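PaxB (Photorhabdus luminescens, PDB 6EK4) is probably the B component of a two-component alpha-helical pore-forming toxin, a counterpart of YaxB in the YaxAB system that opens pores in membranes. Local coordinates at residues K314-T319 with H334-F339; E86-L91 with E106-H111; S23-N28 with D292-T297; P76-F81 with K116-G121; R181-E186 with I227-E232. All blocks are in the same frame, centred on the assembly; numbering follows the deposited sequence.

Interaction 1 of 5, residues K314-T319 with H334-F339; sequences KQLQNT and HKQLDF
Gln-336 reaches across a helical hairpin to Gln-315 and Leu-316. The arms of the hairpin, helix 247-321 and helix 326-348, run antiparallel and are joined by a short turn, and here the backbones stay well apart: the nearest alpha carbons, of Gln-315 and Gln-336, are 9.8 Å apart. A long side chain spans the gap. From CB, Gln-336 sets off with CG beside its own backbone N (chi1 -75°) and then runs extended, so that the amide is carried straight to the facing helix. CG passes 4.1 Å from Gln-315 OE1. At the tip the two amide atoms part company: OE1 rests 3.7 Å from Leu-316 CD1, while NE2 donates to Gln-315 OE1 at 3.4 Å. That bond is nearly straight, at 174°, yet weak. Gln-315 slides past Gln-336 in the opposite sense, with the amide planes 34° apart, and its OE1 has its stronger partner in the hydroxyl of Tyr-14, from the N-terminal stretch. Helix 101-141 supplies Val-119, Val-122 and Leu-126 around Leu-316, making this a buried site where polar and apolar groups mix. Gln-336 NE2 stands 3.7 Å from Leu-316 CG and has a second weak bond to the carbonyl oxygen of Phe-312.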
# COMPACT_ATOMS: atom_id res chain seq x y z
N LYS A 314 0.43 37.67 -0.57
CA LYS A 314 0.08 38.61 -1.64
C LYS A 314 -1.19 39.41 -1.33
O LYS A 314 -1.37 40.51 -1.84
CB LYS A 314 -0.07 37.86 -2.97
CG LYS A 314 -0.25 38.75 -4.19
CD LYS A 314 0.35 38.12 -5.43
CE LYS A 314 -0.22 38.72 -6.71
NZ LYS A 314 -1.51 38.09 -7.10
N GLN A 315 -2.06 38.85 -0.49
CA GLN A 315 -3.28 39.54 -0.06
C GLN A 315 -2.93 40.74 0.84
O GLN A 315 -3.50 41.82 0.69
CB GLN A 315 -4.20 38.57 0.69
CG GLN A 315 -5.62 39.08 0.88
CD GLN A 315 -6.54 38.01 1.45
OE1 GLN A 315 -6.10 37.11 2.17
NE2 GLN A 315 -7.83 38.11 1.13
N LEU A 316 -1.99 40.53 1.76
CA LEU A 316 -1.50 41.60 2.62
C LEU A 316 -0.58 42.56 1.87
O LEU A 316 -0.48 43.73 2.22
CB LEU A 316 -0.75 41.02 3.83
CG LEU A 316 -1.57 40.12 4.76
CD1 LEU A 316 -0.66 39.43 5.77
CD2 LEU A 316 -2.65 40.91 5.48
N GLN A 317 0.09 42.05 0.83
CA GLN A 317 0.96 42.88 -0.01
C GLN A 317 0.15 43.94 -0.75
O GLN A 317 0.53 45.11 -0.77
CB GLN A 317 1.72 42.00 -1.01
CG GLN A 317 2.79 42.73 -1.81
CD GLN A 317 3.94 43.24 -0.96
OE1 GLN A 317 4.39 42.56 -0.04
NE2 GLN A 317 4.41 44.44 -1.26
N ASN A 318 -0.96 43.52 -1.35
CA ASN A 318 -1.83 44.43 -2.11
C ASN A 318 -2.53 45.47 -1.23
O ASN A 318 -2.96 46.51 -1.73
CB ASN A 318 -2.87 43.63 -2.90
CG ASN A 318 -2.25 42.75 -3.97
OD1 ASN A 318 -1.13 42.99 -4.42
ND2 ASN A 318 -2.97 41.71 -4.38
N THR A 319 -2.64 45.18 0.06
CA THR A 319 -3.20 46.13 1.02
C THR A 319 -2.25 47.30 1.29
O THR A 319 -2.69 48.43 1.52
CB THR A 319 -3.54 45.44 2.36
OG1 THR A 319 -4.32 44.27 2.11
CG2 THR A 319 -4.32 46.38 3.28
N HIS A 334 -8.33 38.89 10.27
CA HIS A 334 -9.33 38.05 10.94
C HIS A 334 -9.81 36.88 10.07
O HIS A 334 -10.14 35.82 10.58
CB HIS A 334 -10.52 38.88 11.43
CG HIS A 334 -10.27 39.57 12.74
ND1 HIS A 334 -9.59 40.76 12.84
CD2 HIS A 334 -10.60 39.22 14.01
CE1 HIS A 334 -9.52 41.12 14.11
NE2 HIS A 334 -10.13 40.20 14.84
N LYS A 335 -9.84 37.09 8.75
CA LYS A 335 -10.19 36.02 7.81
C LYS A 335 -9.05 35.00 7.75
O LYS A 335 -9.30 33.79 7.74
CB LYS A 335 -10.48 36.59 6.42
CG LYS A 335 -11.36 35.70 5.56
CD LYS A 335 -11.36 36.14 4.11
CE LYS A 335 -12.20 35.21 3.25
NZ LYS A 335 -12.02 35.48 1.80
N GLN A 336 -7.82 35.49 7.70
CA GLN A 336 -6.63 34.64 7.73
C GLN A 336 -6.49 33.91 9.06
O GLN A 336 -6.04 32.76 9.10
CB GLN A 336 -5.36 35.46 7.47
CG GLN A 336 -5.17 35.86 6.01
CD GLN A 336 -3.86 36.58 5.76
OE1 GLN A 336 -2.98 36.62 6.62
NE2 GLN A 336 -3.72 37.15 4.57
N LEU A 337 -6.86 34.57 10.16
CA LEU A 337 -6.81 33.95 11.48
C LEU A 337 -7.86 32.85 11.64
O LEU A 337 -7.57 31.78 12.16
CB LEU A 337 -6.96 35.00 12.59
CG LEU A 337 -5.69 35.80 12.92
CD1 LEU A 337 -6.02 36.96 13.84
CD2 LEU A 337 -4.62 34.91 13.54
N ASP A 338 -9.09 33.13 11.18
CA ASP A 338 -10.17 32.13 11.21
C ASP A 338 -9.79 30.87 10.42
O ASP A 338 -10.17 29.76 10.80
CB ASP A 338 -11.47 32.71 10.64
CG ASP A 338 -12.16 33.66 11.61
OD1 ASP A 338 -11.60 33.96 12.68
OD2 ASP A 338 -13.28 34.11 11.28
N PHE A 339 -9.05 31.05 9.33
CA PHE A 339 -8.54 29.93 8.54
C PHE A 339 -7.54 29.10 9.34
O PHE A 339 -7.57 27.87 9.28
CB PHE A 339 -7.89 30.45 7.26
CG PHE A 339 -7.29 29.37 6.41
CD1 PHE A 339 -8.09 28.57 5.61
CD2 PHE A 339 -5.91 29.14 6.41
CE1 PHE A 339 -7.54 27.57 4.82
CE2 PHE A 339 -5.36 28.15 5.62
CZ PHE A 339 -6.17 27.36 4.83

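Interaction 2 of 5, residues E86-L91 with E106-H111; sequences EIDTEL and EARSEH
Ile-87 and Arg-108 make the packed half of this contact, and Asp-88 and Arg-108 make the looser half. The two helices, 80-90 and 101-141, form an antiparallel hairpin whose local axes approach to 10.8 Å with 152° between their directions. Such a spacing means that side chains, not backbones, do the touching. On the buried side Ile-87 spreads its two ends over the start of the arginine chain: CG2 and CD1 are each 4.1 Å from Arg-108 CB, and CD1 also grazes Ala-107 CB at 4.5 Å. Arg-108 thus plays two parts, its CB packing against the isoleucine and its guanidinium carrying the charge. The arginine runs extended from CG to NE along the partly exposed flank and there meets Asp-88 at about a right angle. The nearest pair in this salt bridge is Asp-88 OD1 and Arg-108 NH1, 3.4 Å apart, with OD2 almost as near. The carboxylate and guanidinium planes are turned 67° from each other, and the oxygen lies well out of the guanidinium plane, so the two are drawn together by charge alone, without an N-H directed at the acid. Back toward the start of helix 80-90, Leu-84 also touches Arg-108, and His-111 lies against Tyr-80, Thr-83 and Leu-84. At the turn end Leu-91 packs on Arg-101, Leu-104 and Leu-105 of helix 101-141.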
# COMPACT_ATOMS: atom_id res chain seq x y z
N GLU A 86 -9.71 57.19 14.10
CA GLU A 86 -9.97 58.41 14.87
C GLU A 86 -9.33 59.65 14.24
O GLU A 86 -9.87 60.75 14.34
CB GLU A 86 -9.49 58.24 16.32
CG GLU A 86 -10.30 57.23 17.12
CD GLU A 86 -9.81 57.04 18.54
OE1 GLU A 86 -8.65 57.42 18.84
OE2 GLU A 86 -10.57 56.51 19.37
N ILE A 87 -8.17 59.46 13.60
CA ILE A 87 -7.52 60.55 12.86
C ILE A 87 -8.34 60.92 11.63
O ILE A 87 -8.71 62.07 11.44
CB ILE A 87 -6.07 60.19 12.46
CG1 ILE A 87 -5.13 60.36 13.65
CG2 ILE A 87 -5.58 61.06 11.30
CD1 ILE A 87 -3.79 59.67 13.49
N ASP A 88 -8.64 59.92 10.79
CA ASP A 88 -9.34 60.14 9.52
C ASP A 88 -10.76 60.68 9.70
O ASP A 88 -11.24 61.43 8.84
CB ASP A 88 -9.38 58.85 8.70
CG ASP A 88 -8.00 58.40 8.22
OD1 ASP A 88 -7.05 59.21 8.25
OD2 ASP A 88 -7.88 57.23 7.80
N THR A 89 -11.42 60.31 10.79
CA THR A 89 -12.77 60.82 11.08
C THR A 89 -12.72 62.28 11.55
O THR A 89 -13.60 63.07 11.22
CB THR A 89 -13.48 59.97 12.15
OG1 THR A 89 -12.63 59.81 13.29
CG2 THR A 89 -13.85 58.60 11.60
N GLU A 90 -11.69 62.62 12.33
CA GLU A 90 -11.49 64.00 12.79
C GLU A 90 -10.82 64.87 11.72
O GLU A 90 -10.72 66.09 11.87
CB GLU A 90 -10.65 64.02 14.07
CG GLU A 90 -10.87 65.25 14.94
CD GLU A 90 -9.77 65.47 15.96
OE1 GLU A 90 -9.48 66.64 16.29
OE2 GLU A 90 -9.18 64.47 16.43
N LEU A 91 -10.36 64.25 10.63
CA LEU A 91 -9.71 64.95 9.53
C LEU A 91 -10.73 65.30 8.44
O LEU A 91 -10.49 65.07 7.25
CB LEU A 91 -8.59 64.06 8.96
CG LEU A 91 -7.46 64.71 8.16
CD1 LEU A 91 -6.55 65.52 9.07
CD2 LEU A 91 -6.66 63.63 7.43
N GLU A 106 1.03 64.21 9.65
CA GLU A 106 2.36 63.71 10.01
C GLU A 106 2.30 62.60 11.06
O GLU A 106 3.19 61.75 11.13
CB GLU A 106 3.24 64.86 10.50
CG GLU A 106 4.73 64.54 10.50
CD GLU A 106 5.60 65.74 10.82
OE1 GLU A 106 5.07 66.86 10.96
OE2 GLU A 106 6.84 65.56 10.91
N ALA A 107 1.24 62.61 11.87
CA ALA A 107 1.00 61.55 12.85
C ALA A 107 0.52 60.26 12.18
O ALA A 107 0.93 59.17 12.57
CB ALA A 107 -0.02 62.01 13.88
N ARG A 108 -0.33 60.39 11.17
CA ARG A 108 -0.85 59.22 10.45
C ARG A 108 0.22 58.64 9.52
O ARG A 108 0.23 57.44 9.25
CB ARG A 108 -2.15 59.56 9.68
CG ARG A 108 -2.04 59.60 8.16
CD ARG A 108 -3.38 59.96 7.52
NE ARG A 108 -3.53 59.37 6.19
CZ ARG A 108 -4.05 58.17 5.92
NH1 ARG A 108 -4.48 57.37 6.89
NH2 ARG A 108 -4.13 57.76 4.66
N SER A 109 1.13 59.50 9.04
CA SER A 109 2.28 59.05 8.26
C SER A 109 3.24 58.22 9.12
O SER A 109 3.90 57.31 8.62
CB SER A 109 3.03 60.24 7.65
OG SER A 109 2.25 60.84 6.63
N GLU A 110 3.32 58.55 10.41
CA GLU A 110 4.12 57.79 11.36
C GLU A 110 3.49 56.42 11.61
O GLU A 110 4.17 55.40 11.61
CB GLU A 110 4.25 58.55 12.69
CG GLU A 110 5.37 58.05 13.59
CD GLU A 110 6.71 58.68 13.27
OE1 GLU A 110 7.68 57.92 13.06
OE2 GLU A 110 6.80 59.92 13.24
N HIS A 111 2.17 56.42 11.82
CA HIS A 111 1.41 55.19 12.04
C HIS A 111 1.47 54.25 10.83
O HIS A 111 1.64 53.04 10.99
CB HIS A 111 -0.06 55.53 12.34
CG HIS A 111 -0.30 55.98 13.75
ND1 HIS A 111 0.65 56.62 14.51
CD2 HIS A 111 -1.41 55.91 14.52
CE1 HIS A 111 0.15 56.90 15.70
NE2 HIS A 111 -1.11 56.49 15.73

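Interaction 3 of 5, residues S23-N28 with D292-T297; sequences SQAVKN and DKERTT
With CG beside the backbone N (chi1 -64°) and one bend at chi2 (-72°), Glu-294 brings its carboxylate over Ala-25 and up to Asn-28. Asn-28 crosses it obliquely, amide and carboxylate planes 70° apart, and offers ND2 to both acid oxygens. Each bond is weak, 3.3 Å from Asn-28 ND2 to Glu-294 OE2 and 3.5 Å from ND2 to OE1. These side chains belong to an antiparallel helix pair, the N-terminal helix 19-35 laid on the long helix 247-321, with local axes 8.6 Å apart. A small residue permits that closeness: Ala-25 and Glu-294 have alpha carbons separated by 5.2 Å, and the alanine methyl rests against the glutamate's carbonyl oxygen and OE1. Helix 42-73 covers another face of helix 19-35, touching Val-26. Gln-24, one turn earlier, probably helps to set the asparagine amide's rotation and turn ND2 toward the acid, its NE2 donating to Asn-28 OD1 at 3.1 Å from above the carbonyl plane; Arg-31 adds a weak bond to OD1.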
# COMPACT_ATOMS: atom_id res chain seq x y z
N SER A 23 -1.98 13.96 7.39
CA SER A 23 -1.25 13.26 8.45
C SER A 23 -1.47 11.74 8.44
O SER A 23 -0.56 10.98 8.74
CB SER A 23 -1.62 13.83 9.82
OG SER A 23 -1.20 15.18 9.93
N GLN A 24 -2.69 11.32 8.10
CA GLN A 24 -3.01 9.89 8.01
C GLN A 24 -2.24 9.23 6.86
O GLN A 24 -1.82 8.08 6.97
CB GLN A 24 -4.52 9.68 7.82
CG GLN A 24 -4.97 8.23 7.83
CD GLN A 24 -4.73 7.54 9.16
OE1 GLN A 24 -5.20 8.00 10.20
NE2 GLN A 24 -4.00 6.43 9.13
N ALA A 25 -2.06 9.96 5.76
CA ALA A 25 -1.29 9.47 4.62
C ALA A 25 0.18 9.29 4.99
O ALA A 25 0.82 8.33 4.56
CB ALA A 25 -1.43 10.41 3.44
N VAL A 26 0.71 10.22 5.78
CA VAL A 26 2.08 10.13 6.29
C VAL A 26 2.22 8.93 7.23
O VAL A 26 3.22 8.21 7.20
CB VAL A 26 2.51 11.43 7.02
CG1 VAL A 26 3.85 11.26 7.72
CG2 VAL A 26 2.57 12.59 6.04
N LYS A 27 1.20 8.71 8.07
CA LYS A 27 1.14 7.56 8.97
C LYS A 27 1.11 6.24 8.19
O LYS A 27 1.77 5.27 8.56
CB LYS A 27 -0.09 7.68 9.88
CG LYS A 27 -0.30 6.53 10.87
CD LYS A 27 0.80 6.47 11.91
CE LYS A 27 0.44 5.51 13.04
NZ LYS A 27 1.46 5.51 14.12
N ASN A 28 0.34 6.22 7.10
CA ASN A 28 0.22 5.03 6.26
C ASN A 28 1.50 4.71 5.48
O ASN A 28 1.80 3.54 5.25
CB ASN A 28 -0.95 5.18 5.27
CG ASN A 28 -2.30 5.22 5.96
OD1 ASN A 28 -2.46 4.73 7.08
ND2 ASN A 28 -3.28 5.80 5.29
N ASP A 292 3.02 5.32 -3.22
CA ASP A 292 2.92 6.39 -4.22
C ASP A 292 1.55 7.06 -4.18
O ASP A 292 1.45 8.27 -4.36
CB ASP A 292 3.19 5.85 -5.63
CG ASP A 292 3.38 6.97 -6.64
OD1 ASP A 292 4.39 7.69 -6.55
OD2 ASP A 292 2.51 7.12 -7.53
N LYS A 293 0.50 6.27 -3.95
CA LYS A 293 -0.86 6.80 -3.86
C LYS A 293 -1.10 7.57 -2.56
O LYS A 293 -1.84 8.55 -2.55
CB LYS A 293 -1.89 5.67 -4.01
CG LYS A 293 -1.95 5.09 -5.42
CD LYS A 293 -2.90 3.91 -5.51
CE LYS A 293 -2.87 3.28 -6.89
NZ LYS A 293 -3.71 2.06 -6.98
N GLU A 294 -0.47 7.13 -1.47
CA GLU A 294 -0.51 7.86 -0.21
C GLU A 294 0.30 9.15 -0.31
O GLU A 294 -0.07 10.18 0.27
CB GLU A 294 0.01 7.00 0.95
CG GLU A 294 -0.83 5.77 1.26
CD GLU A 294 -2.16 6.07 1.92
OE1 GLU A 294 -2.44 7.25 2.24
OE2 GLU A 294 -2.95 5.12 2.12
N ARG A 295 1.42 9.10 -1.04
CA ARG A 295 2.24 10.29 -1.27
C ARG A 295 1.50 11.33 -2.11
O ARG A 295 1.61 12.52 -1.85
CB ARG A 295 3.56 9.91 -1.96
CG ARG A 295 4.44 11.11 -2.28
CD ARG A 295 5.82 10.71 -2.75
NE ARG A 295 5.79 9.99 -4.02
CZ ARG A 295 6.87 9.67 -4.74
NH1 ARG A 295 8.08 10.02 -4.32
NH2 ARG A 295 6.73 9.01 -5.88
N THR A 296 0.77 10.86 -3.11
CA THR A 296 -0.04 11.75 -3.95
C THR A 296 -1.13 12.43 -3.11
O THR A 296 -1.42 13.61 -3.31
CB THR A 296 -0.69 10.98 -5.12
OG1 THR A 296 0.33 10.38 -5.92
CG2 THR A 296 -1.53 11.91 -5.99
N THR A 297 -1.72 11.69 -2.18
CA THR A 297 -2.79 12.22 -1.33
C THR A 297 -2.29 13.32 -0.39
O THR A 297 -2.95 14.36 -0.26
CB THR A 297 -3.44 11.10 -0.49
OG1 THR A 297 -4.08 10.16 -1.36
CG2 THR A 297 -4.49 11.66 0.47

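Interaction 4 of 5, residues P76-F81 with K116-G121; sequences PPQDYF and KKDVKG
Tyr-80 presents the hydroxyl end of its ring to Asp-118, while one face of that ring is overlapped, off toward the rim, by Gln-78 CB, 3.5 Å above the plane. Gln-78 and Tyr-80 then converge on a single oxygen. The Tyr-80 OH donates to Asp-118 OD2 at 2.7 Å, arriving on the anti side and 26° out of the carboxylate plane. Gln-78 NE2 gives a second bond to the same OD2 at 2.8 Å, a weak one because the N-H is bent well away from the line. Gln-78 bends at chi2 and comes from the direction opposite to Asp-118, its amide almost coplanar with the carboxylate, only 8° apart; the tyrosine ring is inclined to it. Two donors on one acid oxygen would probably favour the charged form of Asp-118. Tyr-80 gets there with CG between its backbone N and carbonyl carbon (chi1 51°). The contact ties the chain entering helix 80-90 to the middle of helix 101-141. Around it, Tyr-80 leans on His-111 and Leu-115 of helix 101-141, Phe-81 packs on Leu-329, Thr-330 and Ile-333 of helix 326-348, and Val-119 meets Leu-329 there and Ile-320 of helix 247-321.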
# COMPACT_ATOMS: atom_id res chain seq x y z
N PRO A 76 -3.25 43.11 15.41
CA PRO A 76 -4.48 43.72 15.94
C PRO A 76 -4.35 44.57 17.21
O PRO A 76 -4.94 45.65 17.28
CB PRO A 76 -5.39 42.51 16.19
CG PRO A 76 -4.93 41.48 15.23
CD PRO A 76 -3.46 41.70 15.03
N PRO A 77 -3.57 44.11 18.22
CA PRO A 77 -3.47 44.92 19.45
C PRO A 77 -2.64 46.22 19.33
O PRO A 77 -2.52 46.94 20.33
CB PRO A 77 -2.82 43.96 20.45
CG PRO A 77 -2.07 42.99 19.61
CD PRO A 77 -2.91 42.80 18.38
N GLN A 78 -2.09 46.51 18.16
CA GLN A 78 -1.33 47.74 17.95
C GLN A 78 -2.25 48.97 18.01
O GLN A 78 -3.44 48.89 17.70
CB GLN A 78 -0.60 47.71 16.60
CG GLN A 78 0.46 46.62 16.46
CD GLN A 78 1.78 46.97 17.11
OE1 GLN A 78 1.83 47.62 18.16
NE2 GLN A 78 2.88 46.54 16.50
N ASP A 79 -1.68 50.10 18.42
CA ASP A 79 -2.44 51.33 18.63
C ASP A 79 -2.95 51.97 17.34
O ASP A 79 -4.02 52.58 17.32
CB ASP A 79 -1.61 52.36 19.41
CG ASP A 79 -1.48 52.02 20.89
OD1 ASP A 79 -1.86 50.90 21.29
OD2 ASP A 79 -0.99 52.88 21.65
N TYR A 80 -2.18 51.84 16.26
CA TYR A 80 -2.49 52.55 15.01
C TYR A 80 -3.80 52.11 14.33
O TYR A 80 -4.39 52.89 13.58
CB TYR A 80 -1.32 52.49 14.01
CG TYR A 80 -0.74 51.12 13.74
CD1 TYR A 80 -1.42 50.19 12.96
CD2 TYR A 80 0.51 50.76 14.24
CE1 TYR A 80 -0.89 48.94 12.70
CE2 TYR A 80 1.05 49.51 13.99
CZ TYR A 80 0.35 48.60 13.22
OH TYR A 80 0.88 47.36 12.97
N PHE A 81 -4.25 50.88 14.58
CA PHE A 81 -5.51 50.40 14.00
C PHE A 81 -6.72 51.25 14.41
O PHE A 81 -7.56 51.58 13.57
CB PHE A 81 -5.77 48.93 14.36
CG PHE A 81 -5.11 47.96 13.42
CD1 PHE A 81 -5.64 47.72 12.16
CD2 PHE A 81 -3.95 47.28 13.79
CE1 PHE A 81 -5.05 46.83 11.30
CE2 PHE A 81 -3.35 46.39 12.93
CZ PHE A 81 -3.90 46.16 11.68
N LYS A 116 3.12 49.45 7.70
CA LYS A 116 3.83 48.83 6.58
C LYS A 116 4.96 47.92 7.07
O LYS A 116 5.14 46.81 6.56
CB LYS A 116 4.42 49.89 5.64
CG LYS A 116 3.41 50.62 4.78
CD LYS A 116 4.08 51.74 3.99
CE LYS A 116 3.09 52.58 3.20
NZ LYS A 116 2.66 51.92 1.94
N LYS A 117 5.70 48.39 8.07
CA LYS A 117 6.84 47.64 8.62
C LYS A 117 6.41 46.34 9.29
O LYS A 117 7.11 45.32 9.17
CB LYS A 117 7.61 48.51 9.61
CG LYS A 117 8.99 47.99 9.97
CD LYS A 117 9.60 48.74 11.15
CE LYS A 117 9.03 48.26 12.48
NZ LYS A 117 9.56 49.04 13.62
N ASP A 118 5.28 46.36 9.99
CA ASP A 118 4.73 45.16 10.62
C ASP A 118 4.18 44.19 9.58
O ASP A 118 4.45 42.99 9.66
CB ASP A 118 3.63 45.52 11.63
CG ASP A 118 4.16 46.14 12.91
OD1 ASP A 118 5.40 46.26 13.06
OD2 ASP A 118 3.34 46.50 13.78
N VAL A 119 3.42 44.71 8.62
CA VAL A 119 2.82 43.88 7.57
C VAL A 119 3.89 43.31 6.63
O VAL A 119 3.74 42.20 6.12
CB VAL A 119 1.75 44.66 6.77
CG1 VAL A 119 1.25 43.85 5.58
CG2 VAL A 119 0.58 45.03 7.67
N LYS A 120 4.97 44.05 6.41
CA LYS A 120 6.14 43.51 5.70
C LYS A 120 6.69 42.28 6.43
O LYS A 120 7.06 41.29 5.80
CB LYS A 120 7.26 44.55 5.57
CG LYS A 120 7.16 45.45 4.35
CD LYS A 120 8.45 46.24 4.16
CE LYS A 120 8.37 47.22 3.00
NZ LYS A 120 7.65 48.47 3.36
N GLY A 121 6.73 42.36 7.76
CA GLY A 121 7.25 41.29 8.60
C GLY A 121 6.44 40.00 8.57
O GLY A 121 7.02 38.92 8.50

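Interaction 5 of 5, residues R181-E186 with I227-E232; sequences RNKIIE and IKQGVE
Lys-183 arches over to Gln-229 by way of one kink in an otherwise stretched chain. Its CG sits beside the backbone N, the turn comes at chi2 (-100°), and beyond it CD, CE and NZ run out straight. Gln-229 has no such kink: its CG is likewise beside the backbone N, but the chain continues extended, and the two chains meet at a slant near their outer ends. There Lys-183 NZ donates to Gln-229 OE1 at 3.2 Å, approaching from above the carbonyl plane, 56° out of it. This polar bridge lies on the outer side of the contact, while the buried part is almost all backbone. Ile-184 and Gly-230 bring their alpha carbons to within 4.2 Å; Lys-183 O stands 3.9 Å from Gly-230 CA, and Ile-184 CG1 lies 3.7 Å from Gly-230 O. The side chain of Ile-184 also touches Leu-250 and Arg-254 of helix 247-321 and Ile-233 of helix 217-237, so this isoleucine joins three helices. Since Gly-230 has no side chain, helix 217-237 can press its bare backbone on helix 149-193. With local axes 7.7 Å apart and directions differing by 128°, this is a glycine-mediated close crossing of two helices set at a steep angle.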
# COMPACT_ATOMS: atom_id res chain seq x y z
N ARG A 181 -2.27 -46.73 -7.81
CA ARG A 181 -1.62 -47.42 -6.70
C ARG A 181 -2.64 -48.18 -5.86
O ARG A 181 -2.42 -49.34 -5.52
CB ARG A 181 -0.86 -46.41 -5.82
CG ARG A 181 -0.41 -46.94 -4.47
CD ARG A 181 0.42 -45.90 -3.73
NE ARG A 181 0.41 -46.12 -2.28
CZ ARG A 181 -0.59 -45.77 -1.47
NH1 ARG A 181 -1.68 -45.18 -1.94
NH2 ARG A 181 -0.49 -46.01 -0.16
N ASN A 182 -3.76 -47.53 -5.54
CA ASN A 182 -4.81 -48.15 -4.72
C ASN A 182 -5.50 -49.33 -5.40
O ASN A 182 -6.03 -50.21 -4.73
CB ASN A 182 -5.85 -47.11 -4.29
CG ASN A 182 -5.34 -46.18 -3.20
OD1 ASN A 182 -4.36 -46.48 -2.52
ND2 ASN A 182 -6.01 -45.04 -3.04
N LYS A 183 -5.49 -49.35 -6.74
CA LYS A 183 -6.04 -50.48 -7.50
C LYS A 183 -5.14 -51.71 -7.34
O LYS A 183 -5.63 -52.83 -7.18
CB LYS A 183 -6.16 -50.12 -8.98
CG LYS A 183 -7.05 -48.92 -9.28
CD LYS A 183 -8.45 -49.29 -9.74
CE LYS A 183 -9.19 -48.05 -10.23
NZ LYS A 183 -10.61 -48.31 -10.59
N ILE A 184 -3.83 -51.48 -7.37
CA ILE A 184 -2.85 -52.55 -7.16
C ILE A 184 -2.87 -53.05 -5.72
O ILE A 184 -2.71 -54.24 -5.47
CB ILE A 184 -1.42 -52.07 -7.54
CG1 ILE A 184 -1.34 -51.83 -9.05
CG2 ILE A 184 -0.37 -53.09 -7.11
CD1 ILE A 184 -0.04 -51.20 -9.51
N ILE A 185 -3.09 -52.14 -4.77
CA ILE A 185 -3.19 -52.52 -3.36
C ILE A 185 -4.40 -53.43 -3.12
O ILE A 185 -4.31 -54.39 -2.37
CB ILE A 185 -3.25 -51.27 -2.44
CG1 ILE A 185 -1.89 -50.56 -2.44
CG2 ILE A 185 -3.63 -51.66 -1.01
CD1 ILE A 185 -1.93 -49.14 -1.92
N GLU A 186 -5.52 -53.12 -3.77
CA GLU A 186 -6.73 -53.95 -3.68
C GLU A 186 -6.51 -55.33 -4.29
O GLU A 186 -7.05 -56.32 -3.79
CB GLU A 186 -7.92 -53.26 -4.35
CG GLU A 186 -8.42 -52.02 -3.63
CD GLU A 186 -9.38 -52.32 -2.48
OE1 GLU A 186 -10.33 -51.54 -2.28
OE2 GLU A 186 -9.17 -53.34 -1.78
N ILE A 227 -8.48 -58.15 -9.25
CA ILE A 227 -7.32 -58.72 -9.95
C ILE A 227 -7.17 -58.08 -11.33
O ILE A 227 -6.10 -57.58 -11.68
CB ILE A 227 -7.43 -60.26 -10.11
CG1 ILE A 227 -7.44 -60.96 -8.74
CG2 ILE A 227 -6.30 -60.80 -10.97
CD1 ILE A 227 -6.09 -61.02 -8.05
N LYS A 228 -8.25 -58.09 -12.11
CA LYS A 228 -8.23 -57.57 -13.48
C LYS A 228 -7.75 -56.11 -13.55
O LYS A 228 -6.98 -55.75 -14.43
CB LYS A 228 -9.62 -57.68 -14.12
CG LYS A 228 -9.63 -57.50 -15.63
CD LYS A 228 -10.85 -56.70 -16.09
CE LYS A 228 -11.01 -56.71 -17.60
NZ LYS A 228 -11.68 -57.94 -18.08
N GLN A 229 -8.23 -55.29 -12.62
CA GLN A 229 -7.88 -53.86 -12.61
C GLN A 229 -6.42 -53.62 -12.23
O GLN A 229 -5.72 -52.86 -12.90
CB GLN A 229 -8.80 -53.09 -11.66
CG GLN A 229 -10.21 -52.87 -12.20
CD GLN A 229 -11.13 -52.19 -11.20
OE1 GLN A 229 -10.69 -51.45 -10.33
NE2 GLN A 229 -12.43 -52.44 -11.33
N GLY A 230 -5.96 -54.26 -11.16
CA GLY A 230 -4.59 -54.09 -10.68
C GLY A 230 -3.54 -54.70 -11.59
O GLY A 230 -2.43 -54.17 -11.72
N VAL A 231 -3.87 -55.83 -12.22
CA VAL A 231 -2.98 -56.48 -13.17
C VAL A 231 -2.79 -55.61 -14.42
O VAL A 231 -1.67 -55.43 -14.89
CB VAL A 231 -3.49 -57.88 -13.57
CG1 VAL A 231 -2.75 -58.42 -14.79
CG2 VAL A 231 -3.35 -58.84 -12.40
N GLU A 232 -3.89 -55.08 -14.95
CA GLU A 232 -3.86 -54.26 -16.16
C GLU A 232 -3.00 -53.01 -15.98
O GLU A 232 -2.27 -52.62 -16.89
CB GLU A 232 -5.28 -53.85 -16.58
CG GLU A 232 -5.39 -53.28 -17.99
CD GLU A 232 -6.67 -52.50 -18.22
OE1 GLU A 232 -7.06 -51.70 -17.33
OE2 GLU A 232 -7.29 -52.66 -19.29

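How the interactions relate
The five contacts sample the length of one elongated, all-helical chain. Interactions 1, 2 and 4 gather toward one end: 2 and 4 share helices 80-90 and 101-141, with centres 15 Å apart, and touch through His-111 and Tyr-80, while 4 meets 1 through Val-119 and Leu-316. Interaction 5 lies at the other end, about 116 Å from interaction 2 between centres. Along the chain, 2 falls within the span of 4, and 2, 4 and 5 within that of 3; interaction 1 follows them all. Interaction 3, near the middle, pairs helix 19-35 with helix 247-321, which runs on to interaction 1 and so links middle to end, consistent with a rod-like helical toxin subunit.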